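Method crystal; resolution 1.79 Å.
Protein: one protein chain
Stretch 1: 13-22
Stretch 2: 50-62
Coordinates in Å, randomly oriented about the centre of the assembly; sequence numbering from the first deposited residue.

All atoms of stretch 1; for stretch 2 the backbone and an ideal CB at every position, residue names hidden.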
ATOM      1  N   ASP A  13     -13.734   1.620   0.490  1.00 16.77           N
ATOM      2  CA  ASP A  13     -14.801   0.753   0.982  1.00 17.30           C
ATOM      3  C   ASP A  13     -14.312  -0.695   0.887  1.00 14.42           C
ATOM      4  O   ASP A  13     -13.164  -0.933   0.489  1.00 14.02           O
ATOM      5  CB  ASP A  13     -16.114   1.002   0.217  1.00 18.00           C
ATOM      6  CG  ASP A  13     -16.020   0.654  -1.260  1.00 20.35           C
ATOM      7  OD1 ASP A  13     -15.610  -0.470  -1.597  1.00 18.56           O
ATOM      8  OD2 ASP A  13     -16.392   1.502  -2.092  1.00 28.51           O
ATOM      9  N   PRO A  14     -15.152  -1.674   1.271  1.00 13.28           N
ATOM     10  CA  PRO A  14     -14.638  -3.046   1.267  1.00 11.34           C
ATOM     11  C   PRO A  14     -14.077  -3.521  -0.077  1.00 12.28           C
ATOM     12  O   PRO A  14     -13.264  -4.442  -0.090  1.00 16.80           O
ATOM     13  CB  PRO A  14     -15.864  -3.873   1.670  1.00 13.64           C
ATOM     14  CG  PRO A  14     -16.636  -2.953   2.550  1.00 13.51           C
ATOM     15  CD  PRO A  14     -16.471  -1.586   1.926  1.00 16.80           C
ATOM     16  N   LYS A  15     -14.490  -2.900  -1.176  1.00 12.49           N
ATOM     17  CA  LYS A  15     -14.018  -3.291  -2.510  1.00 11.62           C
ATOM     18  C   LYS A  15     -13.012  -2.300  -3.093  1.00 17.23           C
ATOM     19  O   LYS A  15     -12.632  -2.403  -4.259  1.00 15.72           O
ATOM     20  CB  LYS A  15     -15.200  -3.414  -3.475  1.00 16.37           C
ATOM     21  CG  LYS A  15     -16.134  -4.577  -3.159  1.00 17.04           C
ATOM     22  CD  LYS A  15     -17.484  -4.432  -3.850  1.00 28.13           C
ATOM     23  CE  LYS A  15     -17.385  -4.650  -5.345  1.00 26.75           C
ATOM     24  NZ  LYS A  15     -18.731  -4.662  -5.997  1.00 33.20           N
ATOM     25  N   LYS A  16     -12.580  -1.333  -2.296  1.00 14.66           N
ATOM     26  CA  LYS A  16     -11.754  -0.270  -2.852  1.00 17.04           C
ATOM     27  C   LYS A  16     -10.860   0.358  -1.800  1.00 16.14           C
ATOM     28  O   LYS A  16     -11.342   0.879  -0.798  1.00 14.24           O
ATOM     29  CB  LYS A  16     -12.650   0.793  -3.485  1.00 19.87           C
ATOM     30  CG  LYS A  16     -11.917   1.931  -4.179  1.00 24.52           C
ATOM     31  CD  LYS A  16     -12.929   2.813  -4.892  1.00 28.25           C
ATOM     32  CE  LYS A  16     -12.365   4.167  -5.259  1.00 29.07           C
ATOM     33  NZ  LYS A  16     -13.423   5.005  -5.890  1.00 26.93           N
ATOM     34  N   LEU A  17      -9.555   0.309  -2.029  1.00 13.37           N
ATOM     35  CA  LEU A  17      -8.620   1.001  -1.149  1.00 11.57           C
ATOM     36  C   LEU A  17      -8.075   2.229  -1.847  1.00 10.63           C
ATOM     37  O   LEU A  17      -7.471   2.123  -2.900  1.00 16.16           O
ATOM     38  CB  LEU A  17      -7.452   0.090  -0.774  1.00 21.95           C
ATOM     39  CG  LEU A  17      -7.609  -0.795   0.455  1.00 22.31           C
ATOM     40  CD1 LEU A  17      -6.401  -1.718   0.595  1.00 27.13           C
ATOM     41  CD2 LEU A  17      -7.788   0.063   1.704  1.00 23.42           C
ATOM     42  N   VAL A  18      -8.302   3.394  -1.249  1.00 15.57           N
ATOM     43  CA  VAL A  18      -7.719   4.631  -1.728  1.00 16.33           C
ATOM     44  C   VAL A  18      -6.735   5.052  -0.661  1.00 13.43           C
ATOM     45  O   VAL A  18      -7.134   5.345   0.474  1.00 11.30           O
ATOM     46  CB  VAL A  18      -8.783   5.731  -1.900  1.00 11.68           C
ATOM     47  CG1 VAL A  18      -8.157   6.982  -2.473  1.00 16.99           C
ATOM     48  CG2 VAL A  18      -9.916   5.238  -2.798  1.00 13.31           C
ATOM     49  N   LEU A  19      -5.453   5.064  -1.016  1.00 17.16           N
ATOM     50  CA  LEU A  19      -4.403   5.234  -0.021  1.00 13.57           C
ATOM     51  C   LEU A  19      -3.491   6.389  -0.341  1.00 18.86           C
ATOM     52  O   LEU A  19      -2.915   6.454  -1.433  1.00 13.42           O
ATOM     53  CB  LEU A  19      -3.551   3.967   0.077  1.00 11.79           C
ATOM     54  CG  LEU A  19      -4.267   2.695   0.525  1.00 15.60           C
ATOM     55  CD1 LEU A  19      -3.333   1.501   0.366  1.00 15.17           C
ATOM     56  CD2 LEU A  19      -4.728   2.844   1.969  1.00 13.87           C
ATOM     57  N   ASP A  20      -3.366   7.290   0.627  1.00 16.15           N
ATOM     58  CA  ASP A  20      -2.290   8.266   0.637  1.00 10.10           C
ATOM     59  C   ASP A  20      -1.066   7.553   1.176  1.00 11.36           C
ATOM     60  O   ASP A  20      -0.962   7.274   2.368  1.00 13.02           O
ATOM     61  CB  ASP A  20      -2.647   9.446   1.544  1.00 16.67           C
ATOM     62  CG  ASP A  20      -1.572  10.511   1.567  1.00 26.05           C
ATOM     63  OD1 ASP A  20      -0.606  10.409   0.782  1.00 20.59           O
ATOM     64  OD2 ASP A  20      -1.694  11.458   2.373  1.00 25.21           O
ATOM     65  N   ILE A  21      -0.144   7.224   0.284  1.00 12.39           N
ATOM     66  CA  ILE A  21       1.060   6.526   0.684  1.00 11.33           C
ATOM     67  C   ILE A  21       2.190   7.543   0.689  1.00 13.53           C
ATOM     68  O   ILE A  21       2.454   8.194  -0.326  1.00 17.40           O
ATOM     69  CB  ILE A  21       1.384   5.357  -0.290  1.00 16.24           C
ATOM     70  CG1 ILE A  21       0.223   4.354  -0.317  1.00 23.50           C
ATOM     71  CG2 ILE A  21       2.688   4.668   0.104  1.00 14.13           C
ATOM     72  CD1 ILE A  21       0.397   3.223  -1.322  1.00 14.66           C
ATOM     73  N   LYS A  22       2.831   7.701   1.841  1.00  8.56           N
ATOM     74  CA  LYS A  22       3.980   8.581   1.959  1.00 12.86           C
ATOM     75  C   LYS A  22       5.220   7.711   2.058  1.00 20.28           C
ATOM     76  O   LYS A  22       5.460   7.066   3.077  1.00 20.46           O
ATOM     77  CB  LYS A  22       3.833   9.477   3.184  1.00 14.34           C
ATOM     78  CG  LYS A  22       2.776  10.553   2.999  1.00 21.24           C
ATOM     79  CD  LYS A  22       3.306  11.636   2.052  1.00 21.03           C
ATOM     80  CE  LYS A  22       2.306  12.757   1.834  1.00 35.74           C
ATOM     81  NZ  LYS A  22       1.168  12.342   0.973  1.00 34.16           N
ATOM     82  N   UNK A  50      -2.661  10.909  -8.779  1.00 32.14           N
ATOM     83  CA  UNK A  50      -2.231  12.147  -8.169  1.00 35.61           C
ATOM     84  C   UNK A  50      -1.563  11.905  -6.833  1.00 30.48           C
ATOM     85  O   UNK A  50      -0.469  11.342  -6.762  1.00 45.44           O
ATOM     86  CB  UNK A  50      -3.419  13.096  -7.999  1.00 35.61           C
ATOM     87  N   UNK A  51      -2.228  12.326  -5.767  1.00 24.55           N
ATOM     88  CA  UNK A  51      -1.649  12.262  -4.432  1.00 31.97           C
ATOM     89  C   UNK A  51      -1.894  10.919  -3.754  1.00 23.75           C
ATOM     90  O   UNK A  51      -1.396  10.678  -2.655  1.00 30.72           O
ATOM     91  CB  UNK A  51      -2.216  13.388  -3.565  1.00 31.97           C
ATOM     92  N   UNK A  52      -2.682  10.057  -4.394  1.00 20.28           N
ATOM     93  CA  UNK A  52      -3.042   8.779  -3.781  1.00 20.32           C
ATOM     94  C   UNK A  52      -2.901   7.620  -4.749  1.00 24.20           C
ATOM     95  O   UNK A  52      -2.681   7.811  -5.947  1.00 20.56           O
ATOM     96  CB  UNK A  52      -4.476   8.833  -3.251  1.00 20.32           C
ATOM     97  N   UNK A  53      -3.022   6.414  -4.207  1.00 14.90           N
ATOM     98  CA  UNK A  53      -2.909   5.192  -4.984  1.00 12.28           C
ATOM     99  C   UNK A  53      -4.172   4.413  -4.735  1.00 17.34           C
ATOM    100  O   UNK A  53      -4.681   4.385  -3.617  1.00 17.19           O
ATOM    101  CB  UNK A  53      -1.663   4.383  -4.618  1.00 12.28           C
ATOM    102  N   UNK A  54      -4.676   3.762  -5.769  1.00 14.78           N
ATOM    103  CA  UNK A  54      -5.951   3.086  -5.648  1.00 15.36           C
ATOM    104  C   UNK A  54      -5.909   1.655  -6.165  1.00 15.09           C
ATOM    105  O   UNK A  54      -5.252   1.366  -7.163  1.00 16.19           O
ATOM    106  CB  UNK A  54      -7.027   3.875  -6.397  1.00 15.36           C
ATOM    107  N   UNK A  55      -6.619   0.761  -5.481  1.00 12.35           N
ATOM    108  CA  UNK A  55      -6.885  -0.564  -6.027  1.00 14.58           C
ATOM    109  C   UNK A  55      -8.337  -0.942  -5.748  1.00 22.72           C
ATOM    110  O   UNK A  55      -8.833  -0.789  -4.626  1.00 15.98           O
ATOM    111  CB  UNK A  55      -5.930  -1.602  -5.434  1.00 14.58           C
ATOM    112  N   UNK A  56      -9.019  -1.394  -6.794  1.00 17.91           N
ATOM    113  CA  UNK A  56     -10.423  -1.772  -6.707  1.00 18.39           C
ATOM    114  C   UNK A  56     -10.532  -3.252  -7.000  1.00 24.05           C
ATOM    115  O   UNK A  56      -9.696  -3.815  -7.699  1.00 21.33           O
ATOM    116  CB  UNK A  56     -11.287  -0.955  -7.670  1.00 18.39           C
ATOM    117  N   UNK A  57     -11.590  -3.869  -6.496  1.00 19.24           N
ATOM    118  CA  UNK A  57     -11.882  -5.257  -6.811  1.00 21.30           C
ATOM    119  C   UNK A  57     -13.375  -5.408  -7.028  1.00 20.65           C
ATOM    120  O   UNK A  57     -14.164  -4.608  -6.529  1.00 20.96           O
ATOM    121  CB  UNK A  57     -11.393  -6.191  -5.702  1.00 21.30           C
ATOM    122  N   UNK A  58     -13.767  -6.432  -7.778  1.00 27.58           N
ATOM    123  CA  UNK A  58     -15.184  -6.691  -8.002  1.00 21.73           C
ATOM    124  C   UNK A  58     -15.785  -7.393  -6.792  1.00 23.48           C
ATOM    125  O   UNK A  58     -17.007  -7.527  -6.678  1.00 28.21           O
ATOM    126  CB  UNK A  58     -15.388  -7.531  -9.264  1.00 21.73           C
ATOM    127  N   UNK A  59     -14.916  -7.836  -5.890  1.00 20.51           N
ATOM    128  CA  UNK A  59     -15.336  -8.484  -4.652  1.00 19.86           C
ATOM    129  C   UNK A  59     -14.646  -7.835  -3.463  1.00 17.88           C
ATOM    130  O   UNK A  59     -13.621  -7.173  -3.622  1.00 18.45           O
ATOM    131  CB  UNK A  59     -15.032  -9.983  -4.693  1.00 19.86           C
ATOM    132  N   UNK A  60     -15.209  -8.013  -2.260  1.00 15.35           N
ATOM    133  CA  UNK A  60     -14.548  -7.400  -1.104  1.00 11.48           C
ATOM    134  C   UNK A  60     -13.101  -7.857  -0.982  1.00 21.48           C
ATOM    135  O   UNK A  60     -12.781  -9.024  -1.214  1.00 12.06           O
ATOM    136  CB  UNK A  60     -15.308  -7.733   0.182  1.00 11.48           C
ATOM    137  N   UNK A  61     -12.229  -6.918  -0.634  1.00 12.97           N
ATOM    138  CA  UNK A  61     -10.820  -7.211  -0.468  1.00 13.94           C
ATOM    139  C   UNK A  61     -10.611  -8.013   0.811  1.00 13.38           C
ATOM    140  O   UNK A  61     -11.299  -7.812   1.818  1.00 14.29           O
ATOM    141  CB  UNK A  61      -9.997  -5.922  -0.443  1.00 13.94           C
ATOM    142  N   UNK A  62      -9.666  -8.937   0.766  1.00 10.98           N
ATOM    143  CA  UNK A  62      -9.405  -9.801   1.903  1.00 15.66           C
ATOM    144  C   UNK A  62      -8.055  -9.454   2.521  1.00 16.28           C
ATOM    145  O   UNK A  62      -7.011  -9.604   1.881  1.00 12.54           O
ATOM    146  CB  UNK A  62      -9.445 -11.272   1.484  1.00 15.66           C
TER

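Position 50 has phi 76° and psi -111°, and its ideal CB finds nothing of stretch 1 within 5.5 Å. Positive phi favours glycine. It is Gly50.

Position 51 also points its CB into open space, so many polar residues would suit. It is Asn51. A water lies 2.6 Å from Asn51 O and 2.9 Å from Ile21 O.

At position 52 the ideal CB lies 3.4 Å from Leu19 O and 4.2 Å from Val18 CG1. A compact apolar or beta-branched side chain would fit. It is Val52, and its CG2 packs on Val18 CG1 at 3.7 Å.

Position 53 pairs with Leu19 in an antiparallel hydrogen-bonded bridge. Its N donates to Leu19 O at 2.8 Å, and its O accepts from Leu19 N at 2.8 Å. The ideal CB is 4.1 Å from Ile21 CD1, on the face that carries Leu17 and Leu19. A large apolar or aromatic residue would suit. It is Trp53. Its CD1 meets Ile21 CD1 at 3.9 Å, and a water joins its NE1 to Ile21 O.

Position 54 lies opposite Val18, on the face shared with Lys16. The ideal CB is 5.5 Å from Lys16 CE, so an acid is attractive, though a polar or beta-branched residue could also fit. It is Glu54. A water donates to its OE1 at 2.6 Å and accepts a weak hydrogen bond from Lys16 NZ at 3.3 Å.

Position 55 pairs with Leu17. Its N donates to Leu17 O at 3.0 Å, and its O accepts from Leu17 N at 2.9 Å. Its CB joins the leucine face, where valine, isoleucine or leucine would serve. It is Val55, with CG1 4.0 Å from Leu17 CB.

Position 56 sits beside Lys16, its ideal CB 4.6 Å from Lys16 CG. A long or polar chain could run alongside. It is Lys56; its CE lies 3.7 Å from Lys16 CD, and its NZ donates to the water at Glu54 OE1.

Position 57 donates its N to Lys15 O at 2.9 Å. A small polar residue would suit. It is Ser57, whose OG accepts from the N of 59.

Positions 58 and 59 point away, so polar residues suit. They are Ser58 and Lys59. Lys15 CE approaches Ser58 O at 3.2 Å.

Position 60, phi -56°, permits proline, among others. It is Pro60, with CB 4.3 Å from Pro14 CB.

Position 61 donates its N to Pro14 O at 2.7 Å. A branched apolar chain could reach Leu17. It is Leu61, with CD1 4.0 Å from Leu17 CG.

Position 62 points away and is unconstrained here. It is Val62.

Stretch 2, residues 50-62: GNVWEVKSSKPLV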
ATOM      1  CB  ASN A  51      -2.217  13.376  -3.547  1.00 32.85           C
ATOM      2  CG  ASN A  51      -2.324  14.707  -4.268  1.00 65.77           C
ATOM      3  OD1 ASN A  51      -1.583  14.980  -5.215  1.00 67.83           O
ATOM      4  ND2 ASN A  51      -3.247  15.549  -3.812  1.00 56.83           N
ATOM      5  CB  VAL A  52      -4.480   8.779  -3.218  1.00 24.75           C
ATOM      6  CG1 VAL A  52      -4.682   9.938  -2.257  1.00 24.86           C
ATOM      7  CG2 VAL A  52      -5.509   8.805  -4.349  1.00 17.60           C
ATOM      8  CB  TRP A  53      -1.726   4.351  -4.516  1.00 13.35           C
ATOM      9  CG  TRP A  53      -0.399   4.966  -4.764  1.00 16.95           C
ATOM     10  CD1 TRP A  53       0.193   5.958  -4.042  1.00 17.19           C
ATOM     11  CD2 TRP A  53       0.530   4.610  -5.798  1.00 14.35           C
ATOM     12  NE1 TRP A  53       1.423   6.257  -4.572  1.00 22.69           N
ATOM     13  CE2 TRP A  53       1.657   5.439  -5.646  1.00 22.51           C
ATOM     14  CE3 TRP A  53       0.518   3.667  -6.832  1.00 14.99           C
ATOM     15  CZ2 TRP A  53       2.760   5.362  -6.493  1.00 19.49           C
ATOM     16  CZ3 TRP A  53       1.620   3.590  -7.675  1.00 19.94           C
ATOM     17  CH2 TRP A  53       2.725   4.437  -7.498  1.00 20.44           C
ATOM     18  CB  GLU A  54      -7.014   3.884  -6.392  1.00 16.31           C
ATOM     19  CG  GLU A  54      -8.363   3.211  -6.459  1.00 31.82           C
ATOM     20  CD  GLU A  54      -9.353   4.011  -7.278  1.00 52.03           C
ATOM     21  OE1 GLU A  54      -9.358   5.250  -7.149  1.00 28.94           O
ATOM     22  OE2 GLU A  54     -10.121   3.403  -8.052  1.00 41.91           O
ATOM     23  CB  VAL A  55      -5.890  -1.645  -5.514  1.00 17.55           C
ATOM     24  CG1 VAL A  55      -5.964  -1.798  -4.001  1.00 16.94           C
ATOM     25  CG2 VAL A  55      -6.141  -2.979  -6.220  1.00 24.36           C
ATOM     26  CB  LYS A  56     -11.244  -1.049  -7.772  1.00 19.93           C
ATOM     27  CG  LYS A  56     -11.542   0.407  -7.525  1.00 32.39           C
ATOM     28  CD  LYS A  56     -12.194   1.009  -8.771  1.00 39.60           C
ATOM     29  CE  LYS A  56     -12.662   2.440  -8.544  1.00 67.12           C
ATOM     30  NZ  LYS A  56     -12.746   3.213  -9.821  1.00 52.53           N
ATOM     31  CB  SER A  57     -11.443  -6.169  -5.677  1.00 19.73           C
ATOM     32  OG  SER A  57     -11.700  -7.513  -6.030  1.00 23.75           O
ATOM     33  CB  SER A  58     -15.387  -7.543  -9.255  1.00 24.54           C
ATOM     34  OG  SER A  58     -14.872  -8.844  -9.056  1.00 39.72           O
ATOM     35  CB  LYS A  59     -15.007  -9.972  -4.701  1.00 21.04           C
ATOM     36  CG  LYS A  59     -15.902 -10.739  -5.648  1.00 39.48           C
ATOM     37  CD  LYS A  59     -15.267 -12.030  -6.098  1.00 41.00           C
ATOM     38  CE  LYS A  59     -16.137 -12.713  -7.142  1.00 50.91           C
ATOM     39  NZ  LYS A  59     -15.371 -13.724  -7.913  1.00 47.35           N
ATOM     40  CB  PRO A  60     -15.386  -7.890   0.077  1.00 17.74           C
ATOM     41  CG  PRO A  60     -16.744  -8.126  -0.514  1.00 20.27           C
ATOM     42  CD  PRO A  60     -16.486  -8.651  -1.896  1.00 19.00           C
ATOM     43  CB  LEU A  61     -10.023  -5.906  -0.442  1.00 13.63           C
ATOM     44  CG  LEU A  61     -10.109  -5.076  -1.723  1.00 13.60           C
ATOM     45  CD1 LEU A  61      -9.639  -3.655  -1.491  1.00 16.82           C
ATOM     46  CD2 LEU A  61      -9.294  -5.729  -2.827  1.00 21.36           C
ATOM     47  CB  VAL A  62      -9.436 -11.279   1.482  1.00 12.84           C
ATOM     48  CG1 VAL A  62      -9.027 -12.169   2.634  1.00 16.07           C
ATOM     49  CG2 VAL A  62     -10.826 -11.655   0.963  1.00 17.75           C
TER
HETATM   50  O   HOH W   1     -12.802  -5.602   2.422  1.00 20.95           O
HETATM   51  O   HOH W   2     -11.565   5.782  -8.464  1.00 40.55           O
HETATM   52  O   HOH W   3       0.283   8.750  -2.122  1.00 22.34           O
HETATM   53  O   HOH W   4       3.260   8.192  -3.382  1.00 32.23           O
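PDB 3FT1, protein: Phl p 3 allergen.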